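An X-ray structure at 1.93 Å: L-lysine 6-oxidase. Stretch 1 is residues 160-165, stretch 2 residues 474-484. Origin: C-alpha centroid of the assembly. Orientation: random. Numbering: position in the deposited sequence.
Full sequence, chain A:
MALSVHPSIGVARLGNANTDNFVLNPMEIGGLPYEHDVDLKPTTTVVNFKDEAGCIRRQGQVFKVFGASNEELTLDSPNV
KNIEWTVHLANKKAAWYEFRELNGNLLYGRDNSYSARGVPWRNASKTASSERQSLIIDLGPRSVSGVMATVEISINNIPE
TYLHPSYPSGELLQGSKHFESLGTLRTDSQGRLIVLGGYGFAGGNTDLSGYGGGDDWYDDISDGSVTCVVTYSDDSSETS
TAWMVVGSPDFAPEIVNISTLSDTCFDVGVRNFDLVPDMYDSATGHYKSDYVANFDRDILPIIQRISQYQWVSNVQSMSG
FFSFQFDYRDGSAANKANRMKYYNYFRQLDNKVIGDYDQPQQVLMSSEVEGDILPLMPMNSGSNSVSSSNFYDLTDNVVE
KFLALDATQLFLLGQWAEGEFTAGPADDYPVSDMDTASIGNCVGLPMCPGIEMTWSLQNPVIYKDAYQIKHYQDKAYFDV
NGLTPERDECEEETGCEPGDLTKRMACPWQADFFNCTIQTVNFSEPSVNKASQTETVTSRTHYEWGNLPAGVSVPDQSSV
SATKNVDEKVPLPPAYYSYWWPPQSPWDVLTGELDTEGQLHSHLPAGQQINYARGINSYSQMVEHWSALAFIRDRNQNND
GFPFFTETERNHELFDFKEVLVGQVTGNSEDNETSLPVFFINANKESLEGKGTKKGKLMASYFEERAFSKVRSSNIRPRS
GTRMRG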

# COMPACT_ATOMS: atom_id res chain seq x y z
N GLU A 160 8.63 -42.00 7.63
CA GLU A 160 8.20 -42.54 6.32
C GLU A 160 6.76 -43.08 6.37
O GLU A 160 6.05 -43.04 5.40
CB GLU A 160 9.17 -43.66 5.87
CG GLU A 160 10.51 -43.14 5.45
CD GLU A 160 11.42 -44.24 4.91
OE1 GLU A 160 10.89 -45.26 4.40
OE2 GLU A 160 12.65 -44.09 5.01
N THR A 161 6.32 -43.57 7.52
CA THR A 161 4.93 -44.03 7.66
C THR A 161 3.85 -42.93 7.66
O THR A 161 2.66 -43.26 7.69
CB THR A 161 4.76 -44.86 8.93
OG1 THR A 161 5.24 -44.10 10.05
CG2 THR A 161 5.58 -46.18 8.81
N TYR A 162 4.28 -41.66 7.71
CA TYR A 162 3.38 -40.52 7.72
C TYR A 162 3.24 -40.02 6.30
O TYR A 162 4.06 -39.27 5.77
CB TYR A 162 3.81 -39.39 8.73
CG TYR A 162 2.57 -38.56 9.11
CD1 TYR A 162 2.31 -37.34 8.53
CD2 TYR A 162 1.67 -39.04 10.00
CE1 TYR A 162 1.14 -36.62 8.82
CE2 TYR A 162 0.51 -38.35 10.29
CZ TYR A 162 0.24 -37.15 9.72
OH TYR A 162 -0.92 -36.49 10.06
N LEU A 163 2.15 -40.43 5.68
CA LEU A 163 2.06 -40.32 4.26
C LEU A 163 1.71 -38.92 3.79
O LEU A 163 2.01 -38.56 2.63
CB LEU A 163 1.03 -41.33 3.73
CG LEU A 163 1.34 -42.78 4.01
CD1 LEU A 163 0.27 -43.72 3.36
CD2 LEU A 163 2.74 -43.07 3.49
N HIS A 164 1.10 -38.10 4.65
CA HIS A 164 0.63 -36.80 4.17
C HIS A 164 1.07 -35.62 5.03
O HIS A 164 0.24 -34.93 5.60
CB HIS A 164 -0.87 -36.75 4.08
CG HIS A 164 -1.41 -37.63 3.02
ND1 HIS A 164 -1.94 -38.86 3.30
CD2 HIS A 164 -1.44 -37.48 1.68
CE1 HIS A 164 -2.31 -39.43 2.17
NE2 HIS A 164 -2.00 -38.62 1.17
N PRO A 165 2.36 -35.37 5.05
CA PRO A 165 2.83 -34.22 5.77
C PRO A 165 2.53 -32.98 4.97
O PRO A 165 2.38 -33.07 3.75
CB PRO A 165 4.35 -34.45 5.86
CG PRO A 165 4.67 -35.33 4.65
CD PRO A 165 3.46 -36.23 4.54
N ASP A 474 -6.69 -42.16 15.86
CA ASP A 474 -5.45 -42.62 16.43
C ASP A 474 -4.34 -42.60 15.39
O ASP A 474 -4.55 -42.20 14.21
CB ASP A 474 -5.63 -44.03 16.98
CG ASP A 474 -5.87 -45.07 15.87
OD1 ASP A 474 -5.74 -44.78 14.64
OD2 ASP A 474 -6.23 -46.18 16.24
N LYS A 475 -3.12 -42.90 15.85
CA LYS A 475 -1.94 -42.72 15.05
C LYS A 475 -2.09 -43.48 13.70
O LYS A 475 -1.83 -42.93 12.64
CB LYS A 475 -0.67 -43.22 15.81
CG LYS A 475 0.53 -43.34 14.92
CD LYS A 475 1.80 -43.66 15.71
CE LYS A 475 3.05 -43.57 14.84
NZ LYS A 475 3.02 -44.54 13.69
N ALA A 476 -2.54 -44.71 13.75
CA ALA A 476 -2.62 -45.52 12.47
C ALA A 476 -3.55 -44.83 11.43
O ALA A 476 -3.23 -44.74 10.21
CB ALA A 476 -3.11 -46.93 12.78
N TYR A 477 -4.65 -44.24 11.92
CA TYR A 477 -5.56 -43.50 11.02
C TYR A 477 -4.85 -42.34 10.35
O TYR A 477 -4.84 -42.19 9.11
CB TYR A 477 -6.85 -43.07 11.76
CG TYR A 477 -7.64 -42.15 10.87
CD1 TYR A 477 -8.56 -42.64 9.95
CD2 TYR A 477 -7.41 -40.79 10.89
CE1 TYR A 477 -9.20 -41.78 9.07
CE2 TYR A 477 -8.06 -39.93 10.04
CZ TYR A 477 -8.97 -40.42 9.13
OH TYR A 477 -9.57 -39.52 8.25
N PHE A 478 -4.20 -41.48 11.13
CA PHE A 478 -3.59 -40.32 10.56
C PHE A 478 -2.39 -40.61 9.70
O PHE A 478 -2.12 -39.84 8.73
CB PHE A 478 -3.25 -39.28 11.67
CG PHE A 478 -4.46 -38.82 12.44
CD1 PHE A 478 -5.49 -38.10 11.80
CD2 PHE A 478 -4.54 -39.02 13.78
CE1 PHE A 478 -6.61 -37.72 12.47
CE2 PHE A 478 -5.65 -38.60 14.49
CZ PHE A 478 -6.69 -37.96 13.83
N ASP A 479 -1.64 -41.65 10.08
CA ASP A 479 -0.48 -42.12 9.30
C ASP A 479 -0.90 -42.22 7.80
O ASP A 479 -0.21 -41.71 6.88
CB ASP A 479 0.00 -43.48 9.86
CG ASP A 479 1.09 -43.33 10.95
OD1 ASP A 479 1.57 -42.18 11.23
OD2 ASP A 479 1.49 -44.36 11.52
N VAL A 480 -2.07 -42.82 7.59
CA VAL A 480 -2.57 -43.12 6.23
C VAL A 480 -3.33 -41.98 5.58
O VAL A 480 -3.16 -41.72 4.39
CB VAL A 480 -3.44 -44.39 6.28
CG1 VAL A 480 -4.20 -44.66 4.96
CG2 VAL A 480 -2.54 -45.55 6.72
N ASN A 481 -4.09 -41.24 6.38
CA ASN A 481 -5.05 -40.24 5.86
C ASN A 481 -4.71 -38.79 6.06
O ASN A 481 -5.24 -37.90 5.42
CB ASN A 481 -6.36 -40.55 6.58
CG ASN A 481 -6.83 -41.96 6.28
OD1 ASN A 481 -6.87 -42.86 7.11
ND2 ASN A 481 -7.19 -42.14 5.06
N GLY A 482 -3.80 -38.53 6.98
CA GLY A 482 -3.53 -37.15 7.36
C GLY A 482 -4.74 -36.61 8.11
O GLY A 482 -5.64 -37.38 8.55
N LEU A 483 -4.71 -35.29 8.30
CA LEU A 483 -5.69 -34.64 9.11
C LEU A 483 -6.84 -34.16 8.27
O LEU A 483 -6.69 -34.02 7.07
CB LEU A 483 -5.05 -33.42 9.83
CG LEU A 483 -4.02 -33.84 10.87
CD1 LEU A 483 -3.29 -32.58 11.36
CD2 LEU A 483 -4.58 -34.62 12.06
N THR A 484 -7.98 -33.85 8.90
CA THR A 484 -9.21 -33.55 8.10
C THR A 484 -9.44 -32.04 8.11
O THR A 484 -9.79 -31.48 9.13
CB THR A 484 -10.39 -34.27 8.68
OG1 THR A 484 -10.02 -35.58 9.16
CG2 THR A 484 -11.61 -34.31 7.68
O HOH W 1 4.12 -41.88 11.35
O HOH W 2 -0.41 -38.78 7.03

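Contact between an irregular segment (160-165) and a stretch (474-484) made of a short helix (475-481) and the residues around it, burying 406 Å², both sides summed. One direct hydrogen bond joins the stretches: L163 N donates to D479 O (2.9 Å, N-H...O angle 169°), nearly straight. D479 O is free for this role because, near the end of the helix, no amide of its own stretch claims it. Two waters extend the polar link. Water 1 lies 2.8 Å from T161 OG1 and donates to D479 OD1 (2.6 Å from the water); water 2 accepts from H164 N (2.9 Å) and donates to F478 O (2.6 Å), a carbonyl that also accepts from G482 N (F478 O to G482 N, 2.8 Å), the first residue past the helix.

The D479 carboxylate is held from its own helix by a salt bridge, K475 NZ to D479 OD2 (2.7 Å), one turn away. The extended lysine, t at chi1 to chi3, brings K475 NZ to 4.3 Å from T161 OG1. At the start of the helix, D474 OD1 caps Y477 N (3.0 Å), outside the contact itself.

Packing centres on Y162, which with D479 has the most area covered, 81 Å² each; both are buried, as are F478, G482 and L483. The CA-to-CB bond of Y162 points sideways, but the ring end comes nearer the helix: Y162 CE2 lies 4.1 Å from F478 CB, D479 OD1 approaches the ring edge (3.4 Å from Y162 CD2), and Y162 OH, hydrogen-bonded elsewhere in the structure, sits 3.8 Å from G482 CA. Tyrosine thus offers an apolar ring with a satisfied polar tip. The CA-to-CB bonds of L163 and H164 point toward the other stretch; L163 CD1 lies 4.1 Å from V480 CA, and H164 ND1 lies 3.3 Å from V480 O, which is at the ring edge. Glycine suits position 482 twice over: the phi of G482 is positive, and an ideal CB there would lie a tight 3.2 Å from H164 CB.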